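Local coordinates for HTH hxlR-type domain-containing protein (Enterococcus faecalis, PDB 1Z7U) that is of unknown function but probably binds DNA and regulates transcription, as a winged helix-turn-helix protein of the HxlR family, at residues T54-L57 with R58-E61. Numbering follows the deposited sequence.
Sequences TDRL and REME
Four successive i to i+4 hydrogen bonds, from Arg58 N to Thr54 O (2.8 Å) through Glu61 N to Leu57 O, join 54-57 to 58-61 as two turns of one alpha-helix. This is helix 50-63, the probable recognition helix of the winged helix-turn-helix fold, which leads into the first wing strand, 66-71. On one flank Asp55, Arg56 and Glu59 form a salt-bridge network. With chi1 at -178°, the Asp55 carboxylate sits where the bent chain of Arg56 can bring its guanidinium edge to it; Arg56 NH2 meets Asp55 OD2 at 2.5 Å, with a weaker bond from NE. Glu59 runs alongside Arg56, its carboxylate turned 53° from the guanidinium, and makes a long salt bridge, Arg56 NH2 to Glu59 OE1 at 3.7 Å. Arginine suits this place because its guanidinium offers several N-H groups, NH1 bonding to Lys22 O; its charge probably eases the repulsion between Asp55 OD2 and Glu59 OE1, 4.1 Å apart. Lys24 also pairs with Glu59 OE2. Buried selenomethionine Met60, long, apolar and bent at chi3, joins this helix to Leu27 of helix 24-33 and Val66 of the strand. On the exposed side, extended Glu61 accepts from a water at OE2 (2.7 Å), and that water also donates weakly to Leu57 O at 3.1 Å.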
# COMPACT_ATOMS: atom_id res chain seq x y z
N THR A 54 -18.82 10.70 12.17
CA THR A 54 -19.41 9.46 12.69
C THR A 54 -19.52 8.40 11.59
O THR A 54 -19.25 7.22 11.84
CB THR A 54 -20.78 9.67 13.40
OG1 THR A 54 -21.69 10.35 12.52
CG2 THR A 54 -20.62 10.49 14.67
N ASP A 55 -19.88 8.84 10.39
CA ASP A 55 -19.93 7.94 9.22
C ASP A 55 -18.60 7.22 9.00
O ASP A 55 -18.57 5.99 8.91
CB ASP A 55 -20.34 8.72 7.96
CG ASP A 55 -20.46 7.82 6.72
OD1 ASP A 55 -21.44 7.06 6.62
OD2 ASP A 55 -19.56 7.89 5.84
N ARG A 56 -17.52 7.99 8.92
CA ARG A 56 -16.16 7.45 8.81
C ARG A 56 -15.83 6.46 9.90
O ARG A 56 -15.36 5.35 9.61
CB ARG A 56 -15.14 8.58 8.84
CG ARG A 56 -14.56 8.95 7.48
CD ARG A 56 -15.53 9.77 6.65
NE ARG A 56 -16.56 8.93 6.06
CZ ARG A 56 -16.44 8.30 4.90
NH1 ARG A 56 -15.32 8.40 4.19
NH2 ARG A 56 -17.45 7.56 4.46
N LEU A 57 -16.08 6.84 11.15
CA LEU A 57 -15.74 6.00 12.31
C LEU A 57 -16.55 4.71 12.35
O LEU A 57 -16.07 3.67 12.80
CB LEU A 57 -15.88 6.77 13.62
CG LEU A 57 -14.94 7.96 13.86
CD1 LEU A 57 -15.52 8.89 14.93
CD2 LEU A 57 -13.54 7.50 14.23
N ARG A 58 -17.79 4.80 11.88
CA ARG A 58 -18.68 3.65 11.79
C ARG A 58 -18.12 2.65 10.79
O ARG A 58 -18.04 1.47 11.09
CB ARG A 58 -20.08 4.10 11.35
CG ARG A 58 -21.19 3.58 12.22
CD ARG A 58 -21.83 4.69 13.06
NE ARG A 58 -22.95 5.33 12.35
CZ ARG A 58 -24.00 5.92 12.94
NH1 ARG A 58 -24.10 5.95 14.27
NH2 ARG A 58 -24.96 6.46 12.20
N GLU A 59 -17.73 3.13 9.61
CA GLU A 59 -17.15 2.27 8.57
C GLU A 59 -15.85 1.64 9.04
O GLU A 59 -15.63 0.44 8.82
CB GLU A 59 -16.91 3.05 7.27
CG GLU A 59 -18.19 3.49 6.55
CD GLU A 59 -17.94 3.87 5.10
OE1 GLU A 59 -18.92 4.16 4.38
OE2 GLU A 59 -16.77 3.88 4.68
N MSE A 60 -15.02 2.43 9.70
CA MSE A 60 -13.72 1.96 10.17
C MSE A 60 -13.84 0.96 11.33
O MSE A 60 -13.07 0.02 11.39
CB MSE A 60 -12.81 3.12 10.55
CG MSE A 60 -12.46 4.02 9.40
SE MSE A 60 -11.53 5.61 10.03
CE MSE A 60 -9.67 4.79 10.25
N GLU A 61 -14.81 1.18 12.22
CA GLU A 61 -15.13 0.19 13.26
C GLU A 61 -15.64 -1.12 12.65
O GLU A 61 -15.26 -2.20 13.08
CB GLU A 61 -16.15 0.76 14.27
CG GLU A 61 -16.46 -0.22 15.44
CD GLU A 61 -17.53 0.28 16.43
OE1 GLU A 61 -17.57 -0.26 17.56
OE2 GLU A 61 -18.32 1.19 16.10
O HOH W 1 -17.49 3.66 15.57